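PDB 7DVE: 6'''-hydroxyparomomycin C oxidase from Microbacterium trichothecenolyticum, which oxidises the C3 hydroxyl of the sugar in C-glycosides such as mangiferin and isoorientin, using bound FAD and passing the electrons to oxygen to give hydrogen peroxide. Local coordinates for residues A[17-22]-A[123-128]; A[115-120]-A[396-401]; A[276-281]-A[381-386]. All blocks are in the same frame, centred on the assembly; numbering follows the deposited sequence.

How the contacts relate
From the N terminus, the chain first lays down 17-22, the end of the turn after strand 12-15 and the start of helix 19-31, and contact 1 closes about a hundred residues later when 123-128 comes back beside it. Before that closure, 115-120 has opened contact 2, so contacts 1 and 2 cross; contact 2 closes at strand 396-401. Contact 3, between helix 276-283 and strand 382-386, opens and closes wholly within that long excursion. Contacts 2 and 3 share the two-stranded antiparallel sheet, and Arg276 joins them through Ser118 and Ser119. Together they tie the nucleotide-binding fold and this hairpin to the polypeptide around FAD.

Contact 1: A[17-22]-A[123-128]; sequences SGPAGA and GMAAHW. With FAD (flavin-adenine dinucleotide), chain C.
Pro19 lays the CG corner of its ring against the methyl of Ala125, CG to CB 3.5 Å, where helix 19-31 of the Rossmann-type FAD-binding fold begins. Gly18 and Gly21 fit the GxGxxG pattern of this turn, with Gly18 at the N-cap position. Proline suits the first turn of a helix, where its missing N-H costs no helical bond, while the small Ala125 lets the two backbones close in. They come nearest at two glycines, Gly18 CA to Gly123 CA 4.3 Å; a side chain on either would run into FAD, and Gly123 also has a positive phi of 55°.

The pyrophosphate spans the two segments. Met124 N donates to FAD O2A at 3.1 Å, whereas Ala20 N, at the helix start, makes a weak bond of 3.4 Å to FAD O1P; the helix N terminus would also be expected to favour the phosphate charge. Ser17 OG, beside this turn, is held by Glu41 and Gly122.

Farther along the cofactor, the backbone brings Trp128 CB to 3.3 Å from FAD C9A, and chi1 of 71° turns the indole rim to FAD N1, nearly in the indole plane. Ala125 CB covers part of one indole face, and Trp128 NE1 is bonded to Ser213 O. Cut back to an alanine, this position would keep CB, but losing the indole is likely to open a gap beside the flavin pyrimidine and leave Ser213 O without its donor. The indole's nearest approach to that flavin nitrogen is CE3 to FAD N1, 3.5 Å.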
loop_
_atom_site.group_PDB
_atom_site.type_symbol
_atom_site.label_atom_id
_atom_site.label_comp_id
_atom_site.label_asym_id
_atom_site.label_seq_id
_atom_site.Cartn_x
_atom_site.Cartn_y
_atom_site.Cartn_z
ATOM N N SER A 17 2.808 6.792 9.133
ATOM C CA SER A 17 2.618 5.702 10.082
ATOM C C SER A 17 1.931 4.494 9.449
ATOM O O SER A 17 1.369 3.668 10.162
ATOM C CB SER A 17 1.835 6.191 11.295
ATOM O OG SER A 17 0.455 6.224 11.003
ATOM N N GLY A 18 1.966 4.372 8.125
ATOM C CA GLY A 18 1.555 3.159 7.463
ATOM C C GLY A 18 2.664 2.125 7.506
ATOM O O GLY A 18 3.698 2.334 8.139
ATOM N N PRO A 19 2.480 0.998 6.813
ATOM C CA PRO A 19 3.441 -0.120 6.942
ATOM C C PRO A 19 4.882 0.234 6.616
ATOM O O PRO A 19 5.787 -0.449 7.112
ATOM C CB PRO A 19 2.897 -1.162 5.959
ATOM C CG PRO A 19 1.431 -0.810 5.789
ATOM C CD PRO A 19 1.315 0.666 5.979
ATOM N N ALA A 20 5.144 1.275 5.820
ATOM C CA ALA A 20 6.533 1.608 5.486
ATOM C C ALA A 20 7.237 2.309 6.647
ATOM O O ALA A 20 8.327 1.894 7.085
ATOM C CB ALA A 20 6.567 2.478 4.220
ATOM N N GLY A 21 6.622 3.374 7.167
ATOM C CA GLY A 21 7.170 4.017 8.350
ATOM C C GLY A 21 7.221 3.068 9.531
ATOM O O GLY A 21 8.209 3.042 10.281
ATOM N N ALA A 22 6.166 2.252 9.694
ATOM C CA ALA A 22 6.162 1.248 10.753
ATOM C C ALA A 22 7.295 0.247 10.570
ATOM O O ALA A 22 7.875 -0.213 11.556
ATOM C CB ALA A 22 4.817 0.518 10.820
ATOM N N GLY A 123 -2.149 4.598 8.277
ATOM C CA GLY A 123 -2.268 4.927 6.866
ATOM C C GLY A 123 -3.373 4.127 6.207
ATOM O O GLY A 123 -4.323 3.659 6.856
ATOM N N MET A 124 -3.216 3.913 4.898
ATOM C CA MET A 124 -4.183 3.137 4.132
ATOM C C MET A 124 -4.317 1.700 4.640
ATOM O O MET A 124 -5.360 1.061 4.417
ATOM C CB MET A 124 -3.777 3.148 2.666
ATOM C CG MET A 124 -4.594 4.101 1.866
ATOM S SD MET A 124 -4.105 4.342 0.147
ATOM C CE MET A 124 -3.674 2.730 -0.303
ATOM N N ALA A 125 -3.299 1.183 5.345
ATOM C CA ALA A 125 -3.425 -0.174 5.848
ATOM C C ALA A 125 -4.449 -0.283 6.968
ATOM O O ALA A 125 -4.788 -1.403 7.355
ATOM C CB ALA A 125 -2.061 -0.702 6.315
ATOM N N ALA A 126 -4.955 0.831 7.504
ATOM C CA ALA A 126 -6.099 0.684 8.395
ATOM C C ALA A 126 -7.372 0.327 7.639
ATOM O O ALA A 126 -8.387 0.013 8.276
ATOM C CB ALA A 126 -6.334 1.949 9.204
ATOM N N HIS A 127 -7.325 0.325 6.307
ATOM C CA HIS A 127 -8.511 0.169 5.480
ATOM C C HIS A 127 -8.347 -0.851 4.370
ATOM O O HIS A 127 -9.307 -1.063 3.620
ATOM C CB HIS A 127 -8.900 1.512 4.824
ATOM C CG HIS A 127 -8.878 2.673 5.760
ATOM N ND1 HIS A 127 -9.947 2.986 6.573
ATOM C CD2 HIS A 127 -7.917 3.584 6.031
ATOM C CE1 HIS A 127 -9.647 4.050 7.298
ATOM N NE2 HIS A 127 -8.424 4.436 6.982
ATOM N N TRP A 128 -7.164 -1.444 4.205
ATOM C CA TRP A 128 -6.850 -2.226 3.019
ATOM C C TRP A 128 -7.455 -3.627 3.106
ATOM O O TRP A 128 -8.089 -3.997 4.099
ATOM C CB TRP A 128 -5.339 -2.290 2.802
ATOM C CG TRP A 128 -4.550 -3.128 3.785
ATOM C CD1 TRP A 128 -4.870 -3.417 5.094
ATOM C CD2 TRP A 128 -3.296 -3.775 3.532
ATOM N NE1 TRP A 128 -3.875 -4.186 5.670
ATOM C CE2 TRP A 128 -2.906 -4.431 4.733
ATOM C CE3 TRP A 128 -2.466 -3.865 2.415
ATOM C CZ2 TRP A 128 -1.719 -5.168 4.834
ATOM C CZ3 TRP A 128 -1.284 -4.601 2.524
ATOM C CH2 TRP A 128 -0.927 -5.243 3.720
HETATM P PA FAD C . 0.261 4.885 3.564
HETATM O O1A FAD C . -0.517 5.884 2.794
HETATM O O2A FAD C . -0.344 3.561 3.837
HETATM O O5B FAD C . 0.619 5.681 4.921
HETATM C C5B FAD C . 1.278 6.947 4.832
HETATM C C4B FAD C . 0.940 7.787 6.037
HETATM O O4B FAD C . 1.713 9.014 5.884
HETATM C C3B FAD C . -0.539 8.223 6.014
HETATM O O3B FAD C . -1.128 7.885 7.285
HETATM C C2B FAD C . -0.406 9.746 5.863
HETATM O O2B FAD C . -1.412 10.445 6.600
HETATM C C1B FAD C . 0.938 10.029 6.503
HETATM N N9A FAD C . 1.472 11.368 6.063
HETATM C C8A FAD C . 1.552 11.702 4.764
HETATM N N7A FAD C . 2.069 12.932 4.674
HETATM C C5A FAD C . 2.306 13.375 5.910
HETATM C C6A FAD C . 2.831 14.527 6.351
HETATM N N6A FAD C . 3.173 15.414 5.417
HETATM N N1A FAD C . 3.009 14.785 7.661
HETATM C C2A FAD C . 2.627 13.804 8.579
HETATM N N3A FAD C . 2.092 12.596 8.095
HETATM C C4A FAD C . 1.943 12.407 6.773
HETATM N N1 FAD C . -2.241 -2.953 -0.909
HETATM C C2 FAD C . -1.759 -4.238 -1.092
HETATM O O2 FAD C . -0.546 -4.388 -1.180
HETATM N N3 FAD C . -2.648 -5.321 -1.187
HETATM C C4 FAD C . -4.037 -5.108 -1.045
HETATM O O4 FAD C . -4.808 -6.071 -1.107
HETATM C C4X FAD C . -4.503 -3.810 -0.862
HETATM N N5 FAD C . -5.827 -3.526 -0.776
HETATM C C5X FAD C . -6.228 -2.262 -0.458
HETATM C C6 FAD C . -7.586 -1.972 -0.224
HETATM C C7 FAD C . -8.016 -0.707 0.158
HETATM C C7M FAD C . -9.518 -0.425 0.417
HETATM C C8 FAD C . -7.077 0.315 0.307
HETATM C C8M FAD C . -7.541 1.723 0.725
HETATM C C9 FAD C . -5.723 0.042 0.068
HETATM C C9A FAD C . -5.288 -1.239 -0.321
HETATM N N10 FAD C . -3.986 -1.503 -0.570
HETATM C C10 FAD C . -3.587 -2.757 -0.792
HETATM C "C1'" FAD C . -2.934 -0.446 -0.581
HETATM C "C2'" FAD C . -2.133 -0.308 0.720
HETATM O "O2'" FAD C . -3.013 0.184 1.744
HETATM C "C3'" FAD C . -0.900 0.632 0.505
HETATM O "O3'" FAD C . -0.034 0.078 -0.495
HETATM C "C4'" FAD C . -0.060 0.749 1.778
HETATM O "O4'" FAD C . -0.869 1.237 2.838
HETATM C "C5'" FAD C . 1.122 1.732 1.557
HETATM O "O5'" FAD C . 1.781 2.014 2.808
HETATM P P FAD C . 2.644 3.354 3.085
HETATM O O1P FAD C . 3.003 3.501 4.522
HETATM O O2P FAD C . 3.716 3.340 2.068
HETATM O O3P FAD C . 1.684 4.637 2.859
#

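Contact 2: A[115-120]-A[396-401]; sequences AAFSSN and PAMQLH. With FAD (flavin-adenine dinucleotide), chain C.
Phe117 and Met398 each carry CG anti to the carbonyl carbon, with chi1 -42° and -35°, and these torsions send the two side chains at each other from opposite directions. Beyond CG the extended methionine chain (chi2 173°) carries the sulfur to the far end of the ring: Met398 SD lies 3.9 Å from Phe117 CZ. This is a Met-aromatic contact of oblique geometry, the sulfur being 5.1 Å from the ring centroid. The terminal methyl continues alongside, with Met398 CE 4.1 Å from Phe117 CE2.

Two residues farther along the strand, on the same side of it, Leu400 points CD1 at the methyl of Ala115, CD1 to CB 3.8 Å. The alternation of a strand thus puts Met398 and Leu400 inward, as Gln399 turns the other way. With the CA atoms of Ala115 and Leu400 9.2 Å apart, the long leucine spans the gap to the small alanine methyl.

Beside Met398 and Leu400, Val383 of the paired strand 382-386 touches both, while Arg276 touches Phe117 and Met398. Past the phenylalanine, the chain runs on to the FAD-binding residues Ser118 and Asn120; Ser118 O is 3.3 Å from FAD O2B on the adenosine ribose. Ser119 OG is hydrogen-bonded to Tyr393 OH, between the hairpin strands. Between the two segments themselves the touching groups are apolar, and the contact rests on dispersion and on the polarisable sulfur near the aromatic ring.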
loop_
_atom_site.group_PDB
_atom_site.type_symbol
_atom_site.label_atom_id
_atom_site.label_comp_id
_atom_site.label_asym_id
_atom_site.label_seq_id
_atom_site.Cartn_x
_atom_site.Cartn_y
_atom_site.Cartn_z
ATOM N N ALA A 115 -7.183 8.906 -7.902
ATOM C CA ALA A 115 -6.039 8.884 -6.992
ATOM C C ALA A 115 -6.497 9.266 -5.594
ATOM O O ALA A 115 -7.137 10.304 -5.414
ATOM C CB ALA A 115 -4.953 9.858 -7.471
ATOM N N ALA A 116 -6.165 8.425 -4.598
ATOM C CA ALA A 116 -6.715 8.570 -3.256
ATOM C C ALA A 116 -5.620 8.533 -2.193
ATOM O O ALA A 116 -4.471 8.176 -2.457
ATOM C CB ALA A 116 -7.773 7.498 -2.972
ATOM N N PHE A 117 -6.009 8.925 -0.973
ATOM C CA PHE A 117 -5.136 9.007 0.187
ATOM C C PHE A 117 -5.921 8.591 1.423
ATOM O O PHE A 117 -7.156 8.601 1.419
ATOM C CB PHE A 117 -4.598 10.424 0.421
ATOM C CG PHE A 117 -4.174 11.141 -0.828
ATOM C CD1 PHE A 117 -5.098 11.863 -1.577
ATOM C CD2 PHE A 117 -2.851 11.125 -1.229
ATOM C CE1 PHE A 117 -4.728 12.514 -2.700
ATOM C CE2 PHE A 117 -2.461 11.797 -2.384
ATOM C CZ PHE A 117 -3.405 12.495 -3.114
ATOM N N SER A 118 -5.189 8.268 2.493
ATOM C CA SER A 118 -5.727 8.109 3.846
ATOM C C SER A 118 -4.869 8.916 4.814
ATOM O O SER A 118 -3.646 8.934 4.697
ATOM C CB SER A 118 -5.744 6.635 4.319
ATOM O OG SER A 118 -6.699 5.868 3.618
ATOM N N SER A 119 -5.501 9.564 5.785
ATOM C CA SER A 119 -4.786 10.374 6.775
ATOM C C SER A 119 -5.219 9.898 8.157
ATOM O O SER A 119 -6.262 10.328 8.663
ATOM C CB SER A 119 -5.069 11.856 6.589
ATOM O OG SER A 119 -4.281 12.387 5.534
ATOM N N ASN A 120 -4.419 9.013 8.757
ATOM C CA ASN A 120 -4.757 8.375 10.032
ATOM C C ASN A 120 -3.574 7.534 10.490
ATOM O O ASN A 120 -2.685 7.209 9.700
ATOM C CB ASN A 120 -6.009 7.510 9.911
ATOM C CG ASN A 120 -5.866 6.426 8.853
ATOM O OD1 ASN A 120 -6.276 6.610 7.698
ATOM N ND2 ASN A 120 -5.276 5.280 9.241
ATOM N N PRO A 396 2.240 22.063 -0.868
ATOM C CA PRO A 396 2.124 22.514 -2.264
ATOM C C PRO A 396 1.180 21.622 -3.050
ATOM O O PRO A 396 1.284 20.390 -3.008
ATOM C CB PRO A 396 3.557 22.444 -2.799
ATOM C CG PRO A 396 4.441 22.327 -1.621
ATOM C CD PRO A 396 3.631 22.043 -0.390
ATOM N N ALA A 397 0.229 22.255 -3.739
ATOM C CA ALA A 397 -0.828 21.513 -4.404
ATOM C C ALA A 397 -0.259 20.696 -5.554
ATOM O O ALA A 397 0.705 21.095 -6.206
ATOM C CB ALA A 397 -1.926 22.453 -4.903
ATOM N N MET A 398 -0.854 19.523 -5.778
ATOM C CA MET A 398 -0.433 18.575 -6.802
ATOM C C MET A 398 -1.188 18.765 -8.107
ATOM O O MET A 398 -2.385 19.071 -8.131
ATOM C CB MET A 398 -0.610 17.111 -6.358
ATOM C CG MET A 398 -0.373 16.797 -4.902
ATOM S SD MET A 398 -0.830 15.085 -4.528
ATOM C CE MET A 398 0.294 14.770 -3.154
ATOM N N GLN A 399 -0.456 18.557 -9.194
ATOM C CA GLN A 399 -1.003 18.393 -10.527
ATOM C C GLN A 399 -0.500 17.047 -11.018
ATOM O O GLN A 399 0.694 16.747 -10.903
ATOM C CB GLN A 399 -0.577 19.529 -11.473
ATOM C CG GLN A 399 -0.960 19.273 -12.913
ATOM C CD GLN A 399 -2.474 19.269 -13.105
ATOM O OE1 GLN A 399 -3.170 20.139 -12.566
ATOM N NE2 GLN A 399 -2.994 18.291 -13.866
ATOM N N LEU A 400 -1.412 16.213 -11.489
ATOM C CA LEU A 400 -1.095 14.861 -11.921
ATOM C C LEU A 400 -1.035 14.836 -13.442
ATOM O O LEU A 400 -1.960 15.312 -14.114
ATOM C CB LEU A 400 -2.132 13.863 -11.399
ATOM C CG LEU A 400 -2.130 13.507 -9.897
ATOM C CD1 LEU A 400 -3.033 12.300 -9.614
ATOM C CD2 LEU A 400 -0.724 13.273 -9.368
ATOM N N HIS A 401 0.060 14.300 -13.981
ATOM C CA HIS A 401 0.241 14.129 -15.417
ATOM C C HIS A 401 0.296 12.634 -15.704
ATOM O O HIS A 401 1.170 11.935 -15.183
ATOM C CB HIS A 401 1.521 14.810 -15.906
ATOM C CG HIS A 401 1.503 16.307 -15.815
ATOM N ND1 HIS A 401 1.043 17.105 -16.839
ATOM C CD2 HIS A 401 1.957 17.151 -14.858
ATOM C CE1 HIS A 401 1.178 18.376 -16.504
ATOM N NE2 HIS A 401 1.731 18.433 -15.307
HETATM P PA FAD C . 0.261 4.885 3.564
HETATM O O1A FAD C . -0.517 5.884 2.794
HETATM O O2A FAD C . -0.344 3.561 3.837
HETATM O O5B FAD C . 0.619 5.681 4.921
HETATM C C5B FAD C . 1.278 6.947 4.832
HETATM C C4B FAD C . 0.940 7.787 6.037
HETATM O O4B FAD C . 1.713 9.014 5.884
HETATM C C3B FAD C . -0.539 8.223 6.014
HETATM O O3B FAD C . -1.128 7.885 7.285
HETATM C C2B FAD C . -0.406 9.746 5.863
HETATM O O2B FAD C . -1.412 10.445 6.600
HETATM C C1B FAD C . 0.938 10.029 6.503
HETATM N N9A FAD C . 1.472 11.368 6.063
HETATM C C8A FAD C . 1.552 11.702 4.764
HETATM N N7A FAD C . 2.069 12.932 4.674
HETATM C C5A FAD C . 2.306 13.375 5.910
HETATM C C6A FAD C . 2.831 14.527 6.351
HETATM N N6A FAD C . 3.173 15.414 5.417
HETATM N N1A FAD C . 3.009 14.785 7.661
HETATM C C2A FAD C . 2.627 13.804 8.579
HETATM N N3A FAD C . 2.092 12.596 8.095
HETATM C C4A FAD C . 1.943 12.407 6.773
HETATM N N1 FAD C . -2.241 -2.953 -0.909
HETATM C C2 FAD C . -1.759 -4.238 -1.092
HETATM O O2 FAD C . -0.546 -4.388 -1.180
HETATM N N3 FAD C . -2.648 -5.321 -1.187
HETATM C C4 FAD C . -4.037 -5.108 -1.045
HETATM O O4 FAD C . -4.808 -6.071 -1.107
HETATM C C4X FAD C . -4.503 -3.810 -0.862
HETATM N N5 FAD C . -5.827 -3.526 -0.776
HETATM C C5X FAD C . -6.228 -2.262 -0.458
HETATM C C6 FAD C . -7.586 -1.972 -0.224
HETATM C C7 FAD C . -8.016 -0.707 0.158
HETATM C C7M FAD C . -9.518 -0.425 0.417
HETATM C C8 FAD C . -7.077 0.315 0.307
HETATM C C8M FAD C . -7.541 1.723 0.725
HETATM C C9 FAD C . -5.723 0.042 0.068
HETATM C C9A FAD C . -5.288 -1.239 -0.321
HETATM N N10 FAD C . -3.986 -1.503 -0.570
HETATM C C10 FAD C . -3.587 -2.757 -0.792
HETATM C "C1'" FAD C . -2.934 -0.446 -0.581
HETATM C "C2'" FAD C . -2.133 -0.308 0.720
HETATM O "O2'" FAD C . -3.013 0.184 1.744
HETATM C "C3'" FAD C . -0.900 0.632 0.505
HETATM O "O3'" FAD C . -0.034 0.078 -0.495
HETATM C "C4'" FAD C . -0.060 0.749 1.778
HETATM O "O4'" FAD C . -0.869 1.237 2.838
HETATM C "C5'" FAD C . 1.122 1.732 1.557
HETATM O "O5'" FAD C . 1.781 2.014 2.808
HETATM P P FAD C . 2.644 3.354 3.085
HETATM O O1P FAD C . 3.003 3.501 4.522
HETATM O O2P FAD C . 3.716 3.340 2.068
HETATM O O3P FAD C . 1.684 4.637 2.859
#

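Contact 3: A[276-281]-A[381-386]; sequences RTPQLL and DRVAFS. With FAD (flavin-adenine dinucleotide), chain C.
Phe385 drives the end of its ring against the first turns of helix 276-283, which follows strand 267-270 in the parallel sheet of the FAD-binding Rossmann-type fold. Phe385 CZ lies 3.2 Å from Gln279 N and meets the ring of Pro278 at 3.9 Å from its CB. The benzyl group reaches the helix because its CG stands anti to the carbonyl carbon (chi1 -59°). Gln279 crosses it at about a right angle, CB to Phe385 CE1 3.5 Å, offering the aliphatic part of its chain rather than its amide. On the same strand side, nearer the CG corner of the proline, Val383 CG1 is a looser neighbour, 4.4 Å from Pro278 CG. A long aromatic side chain can span the 9.1 Å between the helix and strand axes, which run 38° apart, and proline near a helix start gives it a compact apolar surface.

One shell out, Met398 of the paired strand 396-401 touches both Val383 and Phe385. The extended chain of Gln279 carries NE2 to Pro396 O and Asp391 OD2, joining the helix to the hairpin by polar bonds as well.

At the other face of the helix Arg276 points away from the strand toward FAD. Asp273 makes a salt bridge with its NE, while NH2 is hydrogen-bonded to Ser118 O and NH1 to Ser119 OG. Thus held, one guanidinium face lies over the adenine C8A and the ribose C2B, Arg276 NH2 being 3.3 Å from FAD C2B.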
loop_
_atom_site.group_PDB
_atom_site.type_symbol
_atom_site.label_atom_id
_atom_site.label_comp_id
_atom_site.label_asym_id
_atom_site.label_seq_id
_atom_site.Cartn_x
_atom_site.Cartn_y
_atom_site.Cartn_z
ATOM N N ARG A 276 2.548 12.123 -1.386
ATOM C CA ARG A 276 2.844 13.117 -0.364
ATOM C C ARG A 276 4.314 13.114 0.045
ATOM O O ARG A 276 4.803 14.143 0.533
ATOM C CB ARG A 276 1.938 12.912 0.845
ATOM C CG ARG A 276 0.515 13.352 0.593
ATOM C CD ARG A 276 -0.314 13.290 1.845
ATOM N NE ARG A 276 -0.790 11.929 2.062
ATOM C CZ ARG A 276 -1.619 11.554 3.030
ATOM N NH1 ARG A 276 -2.009 12.396 3.970
ATOM N NH2 ARG A 276 -2.074 10.299 3.044
ATOM N N THR A 277 5.029 12.004 -0.191
ATOM C CA THR A 277 6.480 11.975 0.015
ATOM C C THR A 277 7.206 12.889 -0.966
ATOM O O THR A 277 8.001 13.742 -0.517
ATOM C CB THR A 277 6.987 10.526 -0.075
ATOM O OG1 THR A 277 6.459 9.755 1.009
ATOM C CG2 THR A 277 8.507 10.469 -0.054
ATOM N N PRO A 278 6.995 12.781 -2.292
ATOM C CA PRO A 278 7.541 13.827 -3.188
ATOM C C PRO A 278 7.055 15.220 -2.828
ATOM O O PRO A 278 7.830 16.176 -2.954
ATOM C CB PRO A 278 7.046 13.415 -4.586
ATOM C CG PRO A 278 6.631 12.007 -4.469
ATOM C CD PRO A 278 6.216 11.776 -3.040
ATOM N N GLN A 279 5.792 15.365 -2.392
ATOM C CA GLN A 279 5.297 16.666 -1.938
ATOM C C GLN A 279 6.195 17.265 -0.859
ATOM O O GLN A 279 6.638 18.420 -0.969
ATOM C CB GLN A 279 3.864 16.530 -1.421
ATOM C CG GLN A 279 3.166 17.854 -1.151
ATOM C CD GLN A 279 1.782 17.657 -0.583
ATOM O OE1 GLN A 279 1.552 16.768 0.252
ATOM N NE2 GLN A 279 0.841 18.466 -1.043
ATOM N N LEU A 280 6.459 16.491 0.203
ATOM C CA LEU A 280 7.268 16.994 1.306
ATOM C C LEU A 280 8.681 17.318 0.843
ATOM O O LEU A 280 9.243 18.351 1.229
ATOM C CB LEU A 280 7.285 15.978 2.448
ATOM C CG LEU A 280 8.279 16.234 3.580
ATOM C CD1 LEU A 280 8.034 17.606 4.203
ATOM C CD2 LEU A 280 8.177 15.125 4.623
ATOM N N LEU A 281 9.265 16.460 -0.006
ATOM C CA LEU A 281 10.624 16.730 -0.480
ATOM C C LEU A 281 10.666 18.000 -1.331
ATOM O O LEU A 281 11.579 18.817 -1.190
ATOM C CB LEU A 281 11.180 15.529 -1.263
ATOM C CG LEU A 281 11.380 14.136 -0.616
ATOM C CD1 LEU A 281 12.565 13.383 -1.220
ATOM C CD2 LEU A 281 11.502 14.199 0.897
ATOM N N ASP A 381 4.739 10.731 -16.984
ATOM C CA ASP A 381 3.811 10.330 -15.937
ATOM C C ASP A 381 4.393 10.777 -14.605
ATOM O O ASP A 381 5.368 10.187 -14.130
ATOM C CB ASP A 381 3.592 8.816 -15.953
ATOM C CG ASP A 381 2.877 8.318 -17.218
ATOM O OD1 ASP A 381 2.129 9.092 -17.850
ATOM O OD2 ASP A 381 3.056 7.130 -17.577
ATOM N N ARG A 382 3.819 11.810 -13.991
ATOM C CA ARG A 382 4.429 12.350 -12.782
ATOM C C ARG A 382 3.406 13.084 -11.930
ATOM O O ARG A 382 2.288 13.375 -12.363
ATOM C CB ARG A 382 5.569 13.308 -13.113
ATOM C CG ARG A 382 5.123 14.476 -13.975
ATOM C CD ARG A 382 6.326 15.142 -14.532
ATOM N NE ARG A 382 6.061 16.517 -14.881
ATOM C CZ ARG A 382 6.729 17.557 -14.400
ATOM N NH1 ARG A 382 7.634 17.415 -13.444
ATOM N NH2 ARG A 382 6.491 18.769 -14.909
ATOM N N VAL A 383 3.824 13.392 -10.701
ATOM C CA VAL A 383 3.149 14.366 -9.856
ATOM C C VAL A 383 4.026 15.612 -9.774
ATOM O O VAL A 383 5.198 15.524 -9.400
ATOM C CB VAL A 383 2.837 13.804 -8.459
ATOM C CG1 VAL A 383 4.061 13.171 -7.836
ATOM C CG2 VAL A 383 2.283 14.909 -7.570
ATOM N N ALA A 384 3.460 16.763 -10.132
ATOM C CA ALA A 384 4.104 18.068 -10.089
ATOM C C ALA A 384 3.459 18.932 -9.010
ATOM O O ALA A 384 2.334 18.676 -8.573
ATOM C CB ALA A 384 4.003 18.771 -11.452
ATOM N N PHE A 385 4.166 19.981 -8.596
ATOM C CA PHE A 385 3.736 20.771 -7.451
ATOM C C PHE A 385 3.741 22.252 -7.789
ATOM O O PHE A 385 4.509 22.708 -8.633
ATOM C CB PHE A 385 4.626 20.495 -6.231
ATOM C CG PHE A 385 4.626 19.066 -5.828
ATOM C CD1 PHE A 385 3.547 18.531 -5.150
ATOM C CD2 PHE A 385 5.682 18.231 -6.176
ATOM C CE1 PHE A 385 3.537 17.193 -4.800
ATOM C CE2 PHE A 385 5.668 16.904 -5.829
ATOM C CZ PHE A 385 4.593 16.387 -5.149
ATOM N N SER A 386 2.862 22.992 -7.117
ATOM C CA SER A 386 2.635 24.404 -7.381
ATOM C C SER A 386 3.417 25.262 -6.398
ATOM O O SER A 386 3.487 24.945 -5.205
ATOM C CB SER A 386 1.145 24.743 -7.286
ATOM O OG SER A 386 0.927 26.120 -7.593
HETATM P PA FAD C . 0.261 4.885 3.564
HETATM O O1A FAD C . -0.517 5.884 2.794
HETATM O O2A FAD C . -0.344 3.561 3.837
HETATM O O5B FAD C . 0.619 5.681 4.921
HETATM C C5B FAD C . 1.278 6.947 4.832
HETATM C C4B FAD C . 0.940 7.787 6.037
HETATM O O4B FAD C . 1.713 9.014 5.884
HETATM C C3B FAD C . -0.539 8.223 6.014
HETATM O O3B FAD C . -1.128 7.885 7.285
HETATM C C2B FAD C . -0.406 9.746 5.863
HETATM O O2B FAD C . -1.412 10.445 6.600
HETATM C C1B FAD C . 0.938 10.029 6.503
HETATM N N9A FAD C . 1.472 11.368 6.063
HETATM C C8A FAD C . 1.552 11.702 4.764
HETATM N N7A FAD C . 2.069 12.932 4.674
HETATM C C5A FAD C . 2.306 13.375 5.910
HETATM C C6A FAD C . 2.831 14.527 6.351
HETATM N N6A FAD C . 3.173 15.414 5.417
HETATM N N1A FAD C . 3.009 14.785 7.661
HETATM C C2A FAD C . 2.627 13.804 8.579
HETATM N N3A FAD C . 2.092 12.596 8.095
HETATM C C4A FAD C . 1.943 12.407 6.773
HETATM N N1 FAD C . -2.241 -2.953 -0.909
HETATM C C2 FAD C . -1.759 -4.238 -1.092
HETATM O O2 FAD C . -0.546 -4.388 -1.180
HETATM N N3 FAD C . -2.648 -5.321 -1.187
HETATM C C4 FAD C . -4.037 -5.108 -1.045
HETATM O O4 FAD C . -4.808 -6.071 -1.107
HETATM C C4X FAD C . -4.503 -3.810 -0.862
HETATM N N5 FAD C . -5.827 -3.526 -0.776
HETATM C C5X FAD C . -6.228 -2.262 -0.458
HETATM C C6 FAD C . -7.586 -1.972 -0.224
HETATM C C7 FAD C . -8.016 -0.707 0.158
HETATM C C7M FAD C . -9.518 -0.425 0.417
HETATM C C8 FAD C . -7.077 0.315 0.307
HETATM C C8M FAD C . -7.541 1.723 0.725
HETATM C C9 FAD C . -5.723 0.042 0.068
HETATM C C9A FAD C . -5.288 -1.239 -0.321
HETATM N N10 FAD C . -3.986 -1.503 -0.570
HETATM C C10 FAD C . -3.587 -2.757 -0.792
HETATM C "C1'" FAD C . -2.934 -0.446 -0.581
HETATM C "C2'" FAD C . -2.133 -0.308 0.720
HETATM O "O2'" FAD C . -3.013 0.184 1.744
HETATM C "C3'" FAD C . -0.900 0.632 0.505
HETATM O "O3'" FAD C . -0.034 0.078 -0.495
HETATM C "C4'" FAD C . -0.060 0.749 1.778
HETATM O "O4'" FAD C . -0.869 1.237 2.838
HETATM C "C5'" FAD C . 1.122 1.732 1.557
HETATM O "O5'" FAD C . 1.781 2.014 2.808
HETATM P P FAD C . 2.644 3.354 3.085
HETATM O O1P FAD C . 3.003 3.501 4.522
HETATM O O2P FAD C . 3.716 3.340 2.068
HETATM O O3P FAD C . 1.684 4.637 2.859
#